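Local coordinates for adhesion and penetration protein autotransporter (Haemophilus influenzae, PDB 3SYJ), which probably acts as a serine protease and promotes bacterial adherence and invasion by binding directly to a host cell structure, with its passenger domain also self-associating in bacterial aggregation, at residues Y11-A16 and P595-H600; A16-K21 and M48-V53; S156-W161 and A172-Y177; H2-I7 and D199-G204. All blocks are in the same frame, centred on the assembly; numbering follows the deposited sequence.

Interaction 1. Residues Y11-A16 and P595-H600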
loop_
_atom_site.group_PDB
_atom_site.type_symbol
_atom_site.label_atom_id
_atom_site.label_comp_id
_atom_site.label_asym_id
_atom_site.label_seq_id
_atom_site.Cartn_x
_atom_site.Cartn_y
_atom_site.Cartn_z
ATOM N N TYR A 11 23.588 -7.749 50.099
ATOM C CA TYR A 11 22.355 -7.071 50.510
ATOM C C TYR A 11 22.662 -5.870 51.390
ATOM O O TYR A 11 22.163 -4.777 51.176
ATOM C CB TYR A 11 21.434 -8.017 51.280
ATOM C CG TYR A 11 20.614 -8.942 50.419
ATOM C CD1 TYR A 11 19.485 -8.479 49.746
ATOM C CD2 TYR A 11 20.946 -10.286 50.303
ATOM C CE1 TYR A 11 18.723 -9.339 48.963
ATOM C CE2 TYR A 11 20.196 -11.147 49.532
ATOM C CZ TYR A 11 19.090 -10.674 48.866
ATOM O OH TYR A 11 18.355 -11.546 48.105
ATOM N N TYR A 12 23.495 -6.086 52.388
ATOM C CA TYR A 12 23.807 -5.044 53.338
ATOM C C TYR A 12 24.635 -3.928 52.713
ATOM O O TYR A 12 24.571 -2.778 53.139
ATOM C CB TYR A 12 24.568 -5.655 54.504
ATOM C CG TYR A 12 23.824 -6.749 55.234
ATOM C CD1 TYR A 12 22.910 -6.446 56.242
ATOM C CD2 TYR A 12 24.045 -8.084 54.932
ATOM C CE1 TYR A 12 22.237 -7.448 56.926
ATOM C CE2 TYR A 12 23.381 -9.093 55.609
ATOM C CZ TYR A 12 22.477 -8.772 56.604
ATOM O OH TYR A 12 21.820 -9.782 57.273
ATOM N N ARG A 13 25.443 -4.273 51.723
ATOM C CA ARG A 13 26.250 -3.269 51.048
ATOM C C ARG A 13 25.367 -2.439 50.119
ATOM O O ARG A 13 25.424 -1.215 50.140
ATOM C CB ARG A 13 27.391 -3.921 50.268
ATOM C CG ARG A 13 28.467 -4.572 51.135
ATOM C CD ARG A 13 29.203 -3.566 52.000
ATOM N NE ARG A 13 29.374 -2.292 51.313
ATOM C CZ ARG A 13 30.267 -2.074 50.358
ATOM N NH1 ARG A 13 31.065 -3.065 50.005
ATOM N NH2 ARG A 13 30.357 -0.890 49.757
ATOM N N ASP A 14 24.545 -3.110 49.317
ATOM C CA ASP A 14 23.642 -2.421 48.395
ATOM C C ASP A 14 22.690 -1.503 49.160
ATOM O O ASP A 14 22.427 -0.369 48.742
ATOM C CB ASP A 14 22.855 -3.424 47.542
ATOM C CG ASP A 14 23.691 -4.020 46.408
ATOM O OD1 ASP A 14 24.830 -3.543 46.196
ATOM O OD2 ASP A 14 23.211 -4.961 45.732
ATOM N N PHE A 15 22.184 -2.004 50.281
ATOM C CA PHE A 15 21.275 -1.257 51.147
ATOM C C PHE A 15 21.891 0.101 51.496
ATOM O O PHE A 15 21.254 1.139 51.329
ATOM C CB PHE A 15 20.980 -2.061 52.426
ATOM C CG PHE A 15 19.658 -1.733 53.074
ATOM C CD1 PHE A 15 18.501 -2.393 52.693
ATOM C CD2 PHE A 15 19.577 -0.774 54.075
ATOM C CE1 PHE A 15 17.285 -2.103 53.291
ATOM C CE2 PHE A 15 18.363 -0.476 54.679
ATOM C CZ PHE A 15 17.216 -1.144 54.289
ATOM N N ALA A 16 23.146 0.088 51.950
ATOM C CA ALA A 16 23.806 1.312 52.401
ATOM C C ALA A 16 24.086 2.286 51.257
ATOM O O ALA A 16 24.046 3.503 51.447
ATOM C CB ALA A 16 25.087 0.981 53.128
ATOM N N PRO A 595 23.916 -1.085 39.101
ATOM C CA PRO A 595 24.966 -0.783 40.083
ATOM C C PRO A 595 24.921 -1.710 41.296
ATOM O O PRO A 595 23.837 -2.071 41.747
ATOM C CB PRO A 595 24.623 0.643 40.525
ATOM C CG PRO A 595 23.832 1.216 39.406
ATOM C CD PRO A 595 23.057 0.082 38.825
ATOM N N HIS A 596 26.086 -2.080 41.822
ATOM C CA HIS A 596 26.154 -2.826 43.077
ATOM C C HIS A 596 27.290 -2.286 43.939
ATOM O O HIS A 596 28.322 -1.859 43.423
ATOM C CB HIS A 596 26.355 -4.326 42.826
ATOM C CG HIS A 596 25.137 -5.031 42.312
ATOM N ND1 HIS A 596 24.028 -5.271 43.096
ATOM C CD2 HIS A 596 24.858 -5.560 41.097
ATOM C CE1 HIS A 596 23.117 -5.908 42.383
ATOM N NE2 HIS A 596 23.595 -6.095 41.166
ATOM N N ALA A 597 27.105 -2.309 45.254
ATOM C CA ALA A 597 28.133 -1.833 46.174
ATOM C C ALA A 597 29.463 -2.562 45.973
ATOM O O ALA A 597 29.504 -3.795 45.845
ATOM C CB ALA A 597 27.664 -1.968 47.598
ATOM N N TYR A 598 30.541 -1.781 45.947
ATOM C CA TYR A 598 31.903 -2.266 45.729
ATOM C C TYR A 598 32.330 -3.222 46.848
ATOM O O TYR A 598 31.992 -3.009 48.005
ATOM C CB TYR A 598 32.838 -1.053 45.695
ATOM C CG TYR A 598 34.307 -1.317 45.395
ATOM C CD1 TYR A 598 34.778 -1.322 44.090
ATOM C CD2 TYR A 598 35.226 -1.524 46.422
ATOM C CE1 TYR A 598 36.116 -1.539 43.801
ATOM C CE2 TYR A 598 36.575 -1.746 46.149
ATOM C CZ TYR A 598 37.014 -1.751 44.830
ATOM O OH TYR A 598 38.344 -1.966 44.532
ATOM N N ASN A 599 33.083 -4.265 46.508
ATOM C CA ASN A 599 33.537 -5.232 47.508
ATOM C C ASN A 599 34.920 -4.906 48.056
ATOM O O ASN A 599 35.930 -5.132 47.391
ATOM C CB ASN A 599 33.524 -6.654 46.942
ATOM C CG ASN A 599 34.088 -7.679 47.923
ATOM O OD1 ASN A 599 34.141 -7.440 49.130
ATOM N ND2 ASN A 599 34.516 -8.820 47.403
ATOM N N HIS A 600 34.955 -4.379 49.278
ATOM C CA HIS A 600 36.209 -3.990 49.913
ATOM C C HIS A 600 36.901 -5.145 50.646
ATOM O O HIS A 600 37.972 -4.952 51.214
ATOM C CB HIS A 600 35.982 -2.859 50.920
ATOM C CG HIS A 600 35.541 -1.565 50.308
ATOM N ND1 HIS A 600 36.431 -0.593 49.903
ATOM C CD2 HIS A 600 34.304 -1.071 50.062
ATOM C CE1 HIS A 600 35.762 0.437 49.416
ATOM N NE2 HIS A 600 34.470 0.173 49.501
HETATM O O HOH W 1 31.593 -6.361 50.168
#

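Interaction 2. Residues A16-K21 and M48-V53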
loop_
_atom_site.group_PDB
_atom_site.type_symbol
_atom_site.label_atom_id
_atom_site.label_comp_id
_atom_site.label_asym_id
_atom_site.label_seq_id
_atom_site.Cartn_x
_atom_site.Cartn_y
_atom_site.Cartn_z
ATOM N N ALA A 16 23.146 0.088 51.950
ATOM C CA ALA A 16 23.806 1.312 52.401
ATOM C C ALA A 16 24.086 2.286 51.257
ATOM O O ALA A 16 24.046 3.503 51.447
ATOM C CB ALA A 16 25.087 0.981 53.128
ATOM N N GLU A 17 24.374 1.747 50.075
ATOM C CA GLU A 17 24.723 2.572 48.923
ATOM C C GLU A 17 23.510 2.893 48.045
ATOM O O GLU A 17 23.659 3.518 46.998
ATOM C CB GLU A 17 25.808 1.891 48.064
ATOM C CG GLU A 17 27.043 1.375 48.828
ATOM C CD GLU A 17 27.880 2.482 49.466
ATOM O OE1 GLU A 17 27.763 3.660 49.055
ATOM O OE2 GLU A 17 28.670 2.166 50.383
ATOM N N ASN A 18 22.318 2.470 48.463
ATOM C CA ASN A 18 21.133 2.595 47.612
ATOM C C ASN A 18 21.392 2.001 46.229
ATOM O O ASN A 18 21.054 2.607 45.214
ATOM C CB ASN A 18 20.686 4.063 47.471
ATOM C CG ASN A 18 19.941 4.578 48.702
ATOM O OD1 ASN A 18 20.394 5.512 49.362
ATOM N ND2 ASN A 18 18.804 3.963 49.020
ATOM N N LYS A 19 22.006 0.821 46.196
ATOM C CA LYS A 19 22.278 0.132 44.942
ATOM C C LYS A 19 21.526 -1.188 44.881
ATOM O O LYS A 19 20.658 -1.453 45.707
ATOM C CB LYS A 19 23.779 -0.073 44.744
ATOM C CG LYS A 19 24.510 1.242 44.603
ATOM C CD LYS A 19 26.008 1.075 44.477
ATOM C CE LYS A 19 26.643 2.400 44.105
ATOM N NZ LYS A 19 28.091 2.260 43.828
ATOM N N GLY A 20 21.853 -2.013 43.896
ATOM C CA GLY A 20 21.039 -3.177 43.612
ATOM C C GLY A 20 19.578 -2.768 43.537
ATOM O O GLY A 20 19.217 -1.806 42.857
ATOM N N LYS A 21 18.731 -3.490 44.251
ATOM C CA LYS A 21 17.307 -3.225 44.204
ATOM C C LYS A 21 16.921 -2.128 45.180
ATOM O O LYS A 21 15.773 -1.684 45.201
ATOM C CB LYS A 21 16.519 -4.508 44.471
ATOM C CG LYS A 21 16.252 -5.289 43.200
ATOM C CD LYS A 21 16.075 -6.769 43.447
ATOM C CE LYS A 21 15.715 -7.476 42.151
ATOM N NZ LYS A 21 16.152 -8.903 42.179
ATOM N N MET A 48 12.005 3.101 49.931
ATOM C CA MET A 48 13.387 3.006 50.415
ATOM C C MET A 48 13.990 4.376 50.733
ATOM O O MET A 48 13.948 5.291 49.910
ATOM C CB MET A 48 14.275 2.299 49.387
ATOM C CG MET A 48 15.734 2.208 49.794
ATOM S SD MET A 48 16.047 1.106 51.205
ATOM C CE MET A 48 17.836 1.172 51.278
ATOM N N ILE A 49 14.566 4.495 51.926
ATOM C CA ILE A 49 15.185 5.727 52.400
ATOM C C ILE A 49 16.267 6.247 51.433
ATOM O O ILE A 49 16.900 5.478 50.717
ATOM C CB ILE A 49 15.794 5.487 53.809
ATOM C CG1 ILE A 49 16.187 6.794 54.490
ATOM C CG2 ILE A 49 16.984 4.534 53.736
ATOM C CD1 ILE A 49 16.665 6.606 55.917
ATOM N N ASP A 50 16.473 7.557 51.404
ATOM C CA ASP A 50 17.546 8.133 50.607
ATOM C C ASP A 50 18.713 8.329 51.556
ATOM O O ASP A 50 18.687 9.235 52.389
ATOM C CB ASP A 50 17.103 9.473 50.020
ATOM C CG ASP A 50 18.129 10.082 49.056
ATOM O OD1 ASP A 50 19.340 9.782 49.151
ATOM O OD2 ASP A 50 17.713 10.892 48.199
ATOM N N PHE A 51 19.723 7.472 51.450
ATOM C CA PHE A 51 20.857 7.519 52.374
ATOM C C PHE A 51 21.887 8.604 51.998
ATOM O O PHE A 51 22.908 8.762 52.671
ATOM C CB PHE A 51 21.547 6.149 52.471
ATOM C CG PHE A 51 20.931 5.208 53.491
ATOM C CD1 PHE A 51 20.634 5.643 54.785
ATOM C CD2 PHE A 51 20.706 3.875 53.167
ATOM C CE1 PHE A 51 20.102 4.775 55.726
ATOM C CE2 PHE A 51 20.175 2.994 54.109
ATOM C CZ PHE A 51 19.862 3.447 55.387
ATOM N N SER A 52 21.628 9.358 50.934
ATOM C CA SER A 52 22.573 10.397 50.517
ATOM C C SER A 52 22.793 11.480 51.594
ATOM O O SER A 52 23.780 12.208 51.554
ATOM C CB SER A 52 22.158 11.016 49.176
ATOM O OG SER A 52 21.048 11.884 49.326
ATOM N N VAL A 53 21.888 11.557 52.568
ATOM C CA VAL A 53 22.023 12.519 53.667
ATOM C C VAL A 53 23.038 12.067 54.720
ATOM O O VAL A 53 23.380 12.822 55.639
ATOM C CB VAL A 53 20.679 12.761 54.377
ATOM C CG1 VAL A 53 19.615 13.149 53.366
ATOM C CG2 VAL A 53 20.261 11.518 55.153
#

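Interaction 3. Residues S156-W161 and A172-Y177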
loop_
_atom_site.group_PDB
_atom_site.type_symbol
_atom_site.label_atom_id
_atom_site.label_comp_id
_atom_site.label_asym_id
_atom_site.label_seq_id
_atom_site.Cartn_x
_atom_site.Cartn_y
_atom_site.Cartn_z
ATOM N N SER A 156 29.803 2.769 59.497
ATOM C CA SER A 156 31.036 2.193 58.989
ATOM C C SER A 156 31.908 1.606 60.096
ATOM O O SER A 156 33.099 1.384 59.904
ATOM C CB SER A 156 31.819 3.238 58.198
ATOM O OG SER A 156 32.317 4.248 59.056
ATOM N N GLY A 157 31.317 1.355 61.256
ATOM C CA GLY A 157 32.058 0.754 62.351
ATOM C C GLY A 157 32.604 -0.627 62.017
ATOM O O GLY A 157 32.243 -1.217 61.000
ATOM N N ARG A 158 33.487 -1.143 62.864
ATOM C CA ARG A 158 34.032 -2.484 62.672
ATOM C C ARG A 158 32.991 -3.444 62.113
ATOM O O ARG A 158 31.877 -3.548 62.634
ATOM C CB ARG A 158 34.570 -3.030 63.985
ATOM C CG ARG A 158 35.723 -2.237 64.524
ATOM C CD ARG A 158 36.264 -2.871 65.782
ATOM N NE ARG A 158 37.590 -2.356 66.094
ATOM C CZ ARG A 158 38.184 -2.491 67.274
ATOM N NH1 ARG A 158 37.560 -3.124 68.262
ATOM N NH2 ARG A 158 39.400 -1.988 67.465
ATOM N N GLN A 159 33.358 -4.148 61.051
ATOM C CA GLN A 159 32.401 -4.982 60.336
ATOM C C GLN A 159 32.548 -6.468 60.684
ATOM O O GLN A 159 33.636 -7.032 60.600
ATOM C CB GLN A 159 32.517 -4.758 58.818
ATOM C CG GLN A 159 32.470 -3.300 58.370
ATOM C CD GLN A 159 31.084 -2.657 58.474
ATOM O OE1 GLN A 159 30.109 -3.288 58.898
ATOM N NE2 GLN A 159 30.998 -1.384 58.079
ATOM N N PHE A 160 31.440 -7.086 61.074
ATOM C CA PHE A 160 31.404 -8.503 61.370
ATOM C C PHE A 160 30.305 -9.164 60.563
ATOM O O PHE A 160 29.333 -8.511 60.182
ATOM C CB PHE A 160 31.072 -8.725 62.846
ATOM C CG PHE A 160 32.090 -8.172 63.803
ATOM C CD1 PHE A 160 33.065 -8.990 64.347
ATOM C CD2 PHE A 160 32.047 -6.841 64.191
ATOM C CE1 PHE A 160 33.992 -8.488 65.243
ATOM C CE2 PHE A 160 32.971 -6.336 65.090
ATOM C CZ PHE A 160 33.944 -7.162 65.614
ATOM N N TRP A 161 30.445 -10.460 60.307
ATOM C CA TRP A 161 29.266 -11.279 60.034
ATOM C C TRP A 161 29.173 -12.440 61.024
ATOM O O TRP A 161 30.188 -12.927 61.518
ATOM C CB TRP A 161 29.165 -11.735 58.573
ATOM C CG TRP A 161 30.312 -12.531 58.057
ATOM C CD1 TRP A 161 30.905 -13.604 58.652
ATOM C CD2 TRP A 161 30.982 -12.341 56.809
ATOM N NE1 TRP A 161 31.918 -14.080 57.858
ATOM C CE2 TRP A 161 31.985 -13.322 56.721
ATOM C CE3 TRP A 161 30.837 -11.428 55.761
ATOM C CZ2 TRP A 161 32.835 -13.417 55.633
ATOM C CZ3 TRP A 161 31.678 -11.526 54.684
ATOM C CH2 TRP A 161 32.668 -12.510 54.626
ATOM N N ALA A 172 36.286 -6.443 58.401
ATOM C CA ALA A 172 36.940 -5.163 58.131
ATOM C C ALA A 172 37.078 -4.287 59.380
ATOM O O ALA A 172 36.252 -4.349 60.291
ATOM C CB ALA A 172 36.208 -4.406 57.030
ATOM N N GLY A 173 38.127 -3.471 59.413
ATOM C CA GLY A 173 38.292 -2.488 60.468
ATOM C C GLY A 173 37.269 -1.372 60.318
ATOM O O GLY A 173 36.531 -1.335 59.331
ATOM N N ALA A 174 37.219 -0.468 61.292
ATOM C CA ALA A 174 36.255 0.624 61.265
ATOM C C ALA A 174 36.616 1.612 60.178
ATOM O O ALA A 174 37.776 1.703 59.786
ATOM C CB ALA A 174 36.203 1.328 62.599
ATOM N N TYR A 175 35.610 2.339 59.697
ATOM C CA TYR A 175 35.800 3.442 58.758
ATOM C C TYR A 175 36.375 3.022 57.412
ATOM O O TYR A 175 37.061 3.801 56.774
ATOM C CB TYR A 175 36.674 4.539 59.374
ATOM C CG TYR A 175 36.279 4.908 60.786
ATOM C CD1 TYR A 175 34.962 5.198 61.106
ATOM C CD2 TYR A 175 37.223 4.968 61.800
ATOM C CE1 TYR A 175 34.596 5.531 62.394
ATOM C CE2 TYR A 175 36.861 5.300 63.099
ATOM C CZ TYR A 175 35.549 5.580 63.383
ATOM O OH TYR A 175 35.180 5.917 64.664
ATOM N N HIS A 176 36.084 1.801 56.978
ATOM C CA HIS A 176 36.520 1.340 55.663
ATOM C C HIS A 176 35.390 1.486 54.655
ATOM O O HIS A 176 35.610 1.916 53.532
ATOM C CB HIS A 176 36.958 -0.125 55.706
ATOM C CG HIS A 176 38.307 -0.345 56.317
ATOM N ND1 HIS A 176 39.254 -1.172 55.748
ATOM C CD2 HIS A 176 38.863 0.138 57.453
ATOM C CE1 HIS A 176 40.337 -1.184 56.505
ATOM N NE2 HIS A 176 40.126 -0.395 57.545
ATOM N N TYR A 177 34.182 1.100 55.057
ATOM C CA TYR A 177 33.011 1.214 54.196
ATOM C C TYR A 177 31.704 1.170 54.998
ATOM O O TYR A 177 31.701 0.916 56.209
ATOM C CB TYR A 177 33.019 0.128 53.112
ATOM C CG TYR A 177 33.085 -1.280 53.678
ATOM C CD1 TYR A 177 31.937 -1.923 54.125
ATOM C CD2 TYR A 177 34.295 -1.947 53.784
ATOM C CE1 TYR A 177 31.993 -3.199 54.659
ATOM C CE2 TYR A 177 34.365 -3.211 54.309
ATOM C CZ TYR A 177 33.212 -3.834 54.746
ATOM O OH TYR A 177 33.297 -5.099 55.274
HETATM O O HOH W 2 34.182 -0.113 57.962
HETATM O O HOH W 3 39.231 -0.624 63.762
#

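Interaction 4. Residues H2-I7 and D199-G204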
loop_
_atom_site.group_PDB
_atom_site.type_symbol
_atom_site.label_atom_id
_atom_site.label_comp_id
_atom_site.label_asym_id
_atom_site.label_seq_id
_atom_site.Cartn_x
_atom_site.Cartn_y
_atom_site.Cartn_z
ATOM N N HIS A 2 27.208 -5.578 62.541
ATOM C CA HIS A 2 27.136 -7.026 62.487
ATOM C C HIS A 2 26.049 -7.473 61.540
ATOM O O HIS A 2 24.875 -7.180 61.755
ATOM C CB HIS A 2 26.837 -7.601 63.880
ATOM C CG HIS A 2 27.936 -7.392 64.875
ATOM N ND1 HIS A 2 28.058 -6.241 65.622
ATOM C CD2 HIS A 2 28.957 -8.196 65.257
ATOM C CE1 HIS A 2 29.112 -6.339 66.413
ATOM N NE2 HIS A 2 29.676 -7.517 66.211
ATOM N N THR A 3 26.441 -8.208 60.507
ATOM C CA THR A 3 25.491 -8.785 59.578
ATOM C C THR A 3 25.370 -10.297 59.800
ATOM O O THR A 3 26.142 -10.893 60.557
ATOM C CB THR A 3 25.906 -8.508 58.115
ATOM O OG1 THR A 3 27.131 -9.191 57.817
ATOM C CG2 THR A 3 26.090 -7.007 57.884
ATOM N N TYR A 4 24.396 -10.902 59.129
ATOM C CA TYR A 4 24.141 -12.331 59.205
ATOM C C TYR A 4 24.775 -13.050 58.015
ATOM O O TYR A 4 24.373 -12.853 56.866
ATOM C CB TYR A 4 22.629 -12.570 59.233
ATOM C CG TYR A 4 22.200 -14.016 59.240
ATOM C CD1 TYR A 4 22.941 -14.986 59.908
ATOM C CD2 TYR A 4 21.028 -14.409 58.605
ATOM C CE1 TYR A 4 22.538 -16.313 59.916
ATOM C CE2 TYR A 4 20.617 -15.730 58.608
ATOM C CZ TYR A 4 21.374 -16.679 59.268
ATOM O OH TYR A 4 20.962 -17.991 59.277
ATOM N N PHE A 5 25.771 -13.886 58.300
ATOM C CA PHE A 5 26.487 -14.634 57.271
ATOM C C PHE A 5 25.583 -15.598 56.499
ATOM O O PHE A 5 25.957 -16.090 55.432
ATOM C CB PHE A 5 27.677 -15.389 57.882
ATOM C CG PHE A 5 28.547 -16.079 56.865
ATOM C CD1 PHE A 5 29.314 -15.340 55.980
ATOM C CD2 PHE A 5 28.594 -17.465 56.793
ATOM C CE1 PHE A 5 30.116 -15.964 55.039
ATOM C CE2 PHE A 5 29.395 -18.099 55.858
ATOM C CZ PHE A 5 30.159 -17.348 54.979
ATOM N N GLY A 6 24.391 -15.852 57.031
ATOM C CA GLY A 6 23.409 -16.673 56.341
ATOM C C GLY A 6 22.733 -15.971 55.171
ATOM O O GLY A 6 21.982 -16.590 54.410
ATOM N N ILE A 7 22.998 -14.673 55.037
ATOM C CA ILE A 7 22.468 -13.866 53.939
ATOM C C ILE A 7 23.633 -13.188 53.212
ATOM O O ILE A 7 24.583 -12.731 53.859
ATOM C CB ILE A 7 21.482 -12.809 54.470
ATOM C CG1 ILE A 7 20.187 -13.478 54.930
ATOM C CG2 ILE A 7 21.185 -11.743 53.419
ATOM C CD1 ILE A 7 19.320 -12.585 55.780
ATOM N N ASP A 199 18.326 -10.773 67.529
ATOM C CA ASP A 199 19.134 -11.833 66.959
ATOM C C ASP A 199 19.345 -11.583 65.470
ATOM O O ASP A 199 18.393 -11.599 64.691
ATOM C CB ASP A 199 18.426 -13.167 67.196
ATOM C CG ASP A 199 19.187 -14.347 66.629
ATOM O OD1 ASP A 199 20.271 -14.145 66.042
ATOM O OD2 ASP A 199 18.688 -15.485 66.777
ATOM N N VAL A 200 20.590 -11.351 65.072
ATOM C CA VAL A 200 20.884 -11.001 63.685
ATOM C C VAL A 200 20.553 -12.148 62.735
ATOM O O VAL A 200 20.273 -11.927 61.552
ATOM C CB VAL A 200 22.357 -10.556 63.497
ATOM C CG1 VAL A 200 23.288 -11.741 63.530
ATOM C CG2 VAL A 200 22.511 -9.813 62.191
ATOM N N ARG A 201 20.556 -13.364 63.269
ATOM C CA ARG A 201 20.276 -14.559 62.487
ATOM C C ARG A 201 18.812 -14.582 62.069
ATOM O O ARG A 201 18.422 -15.338 61.183
ATOM C CB ARG A 201 20.599 -15.823 63.300
ATOM C CG ARG A 201 22.055 -15.968 63.713
ATOM C CD ARG A 201 22.258 -17.157 64.651
ATOM N NE ARG A 201 21.441 -17.051 65.857
ATOM C CZ ARG A 201 21.344 -18.000 66.785
ATOM N NH1 ARG A 201 22.019 -19.139 66.653
ATOM N NH2 ARG A 201 20.570 -17.814 67.849
ATOM N N LYS A 202 18.002 -13.747 62.706
ATOM C CA LYS A 202 16.562 -13.813 62.495
ATOM C C LYS A 202 15.965 -12.550 61.887
ATOM O O LYS A 202 16.397 -11.436 62.179
ATOM C CB LYS A 202 15.854 -14.144 63.812
ATOM C CG LYS A 202 16.209 -15.516 64.356
ATOM C CD LYS A 202 15.628 -15.730 65.734
ATOM C CE LYS A 202 15.452 -17.210 66.031
ATOM N NZ LYS A 202 14.578 -17.901 65.018
ATOM N N ALA A 203 14.958 -12.742 61.044
ATOM C CA ALA A 203 14.179 -11.630 60.533
ATOM C C ALA A 203 13.493 -10.917 61.702
ATOM O O ALA A 203 13.004 -11.558 62.636
ATOM C CB ALA A 203 13.163 -12.118 59.517
ATOM N N GLY A 204 13.469 -9.588 61.652
ATOM C CA GLY A 204 12.903 -8.804 62.734
ATOM C C GLY A 204 11.624 -8.074 62.366
ATOM O O GLY A 204 11.130 -8.180 61.238
#

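Interaction 1. Residues Y11-A16 and P595-H600
Asp-14, on helix 9-17 of the peptidase S6 region, holds His-596 and Ala-597 in the loop after strand 586-593 of the beta-helix. The contact thus joins the protease part to the solenoid. The tight part lies around the carboxylate. OD1 of Asp-14 accepts a nearly straight bond from Ala-597 N at 2.8 Å, and a second bond from Gln-10. The other oxygen, OD2, takes the ND1 proton of His-596 at 2.8 Å, on its syn side. This donor points at OD2 within its own ring plane. NE2 of the same histidine bonds Asp-621, so two carboxylates would favour a charged imidazole. Toward the Arg-13 guanidinium the contact is looser. Its approach to the Tyr-598 carbonyl is modelled too close to be trusted, which leaves the placing of NH1 doubtful. A water near Arg-13 NH1, weakly bound to it as modelled, also bonds Asn-599 OD1. His-600, partly exposed, lies at this side too. The Arg-13 chain bends at chi2 and chi3, and as modelled one guanidinium face has the Ala-597 methyl 3.6 Å above it, toward the rim. At its root the same chain packs closely, with Arg-13 CB 3.3 Å from Ala-597 CB.

Interaction 2. Residues A16-K21 and M48-V53
A Schellman motif closes helix 9-17 at Asn-18, and the side chain of that residue reaches across to Ile-49 and Phe-51 in the loop 48-53. Asn-18 has positive phi and is the first residue to leave the helical conformation. Its CG stands anti to the carbonyl carbon (chi1 -77°). The amide bonds the loop at both ends. OD1 accepts from Phe-51 N at 2.9 Å, with the donor in the carbonyl plane and on a lone pair. ND2 donates to Ile-49 O at 3.0 Å and meets that oxygen nearly along its C=O axis, somewhat tilted from the amide plane. ND2 also bonds Phe-22 O, so the amide is held by three backbone groups. Met-48 packs beside it, with CG 3.6 Å from Asn-18 ND2. The Phe-51 side chain crosses Asn-18 at about a right angle. Its CD2 lies 3.8 Å from Ala-16 O in the last helical turn, and Ile-49 CG2 sits over the centre of the ring on one face. The contact is buried packing inside the protease domain, next to strand 151-155. The loop also carries an Asx turn at Asp-50, whose OD2 forms a salt bridge with Arg-476. Asp-50 OD1 accepts from Ser-52 N at 2.9 Å and from Ser-52 OG at 2.7 Å, both from the same face of the carboxylate plane.

Interaction 3. Residues S156-W161 and A172-Y177
Gln-159 and Ala-172 pair through their backbones. Gln-159 N donates to Ala-172 O at 3.0 Å, and the return bond from Ala-172 N to Gln-159 O is weak at 3.5 Å. Ser-156 O is served further along: Tyr-175 N donates to it at 2.7 Å, and a water lies at the same distance from it. This water accepts from His-176 N and also lies within bonding reach of Gly-173 O. A second water accepts from Ala-174 N and, weakly, from Arg-158 NE. The Gln-159 side chain bends at chi2 (-72°) and crosses that of Tyr-177 obliquely, with amide and ring planes only 7° apart. Its CG comes 3.7 Å from Tyr-177 CZ. NE2 makes a weak bond to Tyr-177 O at 3.0 Å, while OE1 bonds Thr-179 and the N terminus at Gly-1. Tyr-177 OH bonds Tyr-9, and Ser-156 OG bonds Asn-57 O. OG also meets the edge of the Tyr-175 ring, 3.5 Å from CD1. Tyr-175 comes about 6 Å, side chain to side chain, from Ser-218, the active-site serine by similarity. Gln-159 and Ala-172 are an antiparallel hydrogen-bonded pair at the open end of the beta hairpin 159-162/168-172.

Interaction 4. Residues H2-I7 and D199-G204
Asp-199 OD1 takes two bonds from Arg-201, the residue that lies against the Tyr-4 ring. Arg-201 N donates at 2.9 Å from above the carboxylate plane, which makes an Asx turn. NE of the same residue donates at 3.1 Å to the syn lone pair and forms a salt bridge. NH2 reaches OD2 from above the plane, so the carboxylate is gripped side-on. A type I turn from Asp-199 to Lys-202 adds a backbone bond. These bonds fix the turn that packs against Tyr-4, the last residue of strand 2-4 at the start of the protease domain. Arg-201 CA makes a CH-pi contact 3.6 Å from the centroid of the Tyr-4 ring, almost on the ring normal. The opposite face carries Gly-6 N, offset toward the rim. The guanidinium stands at 86° to the ring, and the arginine side chain touches the ring through CB and CG, near CE1. The phenol OH bonds Asp-164 OD1, and Arg-201 NH1 bonds Asp-164 O, so one residue holds both polar ends. Val-200 packs nearer the backbone, with CG2 3.6 Å from His-2 O. Its carbonyl oxygen lies 3.4 Å from Tyr-4 CB. Arg-201 O sits over the same ring face as Arg-201 CA, 3.4 Å from Tyr-4 CE2.

In the fold
From the N terminus the chain forms strand 2-4, which opens interaction 4, then helix 9-17, which opens interactions 1 and 2. Interaction 2 closes first, at 48-53, and is nested inside the loops of interactions 1 and 4. Interaction 3 is a short loop from 156-161 to 172-177, also nested in both. Interaction 4 closes at 199-204. Interaction 1 closes last, in the beta-helix region at 595-600, so it crosses interaction 4. Interactions 1 and 2 share Ala-16. Interactions 3 and 4 meet in one sheet, where strand 2-4 lies beside 159-162. Interactions 2, 3 and 4 tie the protease region together, and interaction 1 docks it on the solenoid.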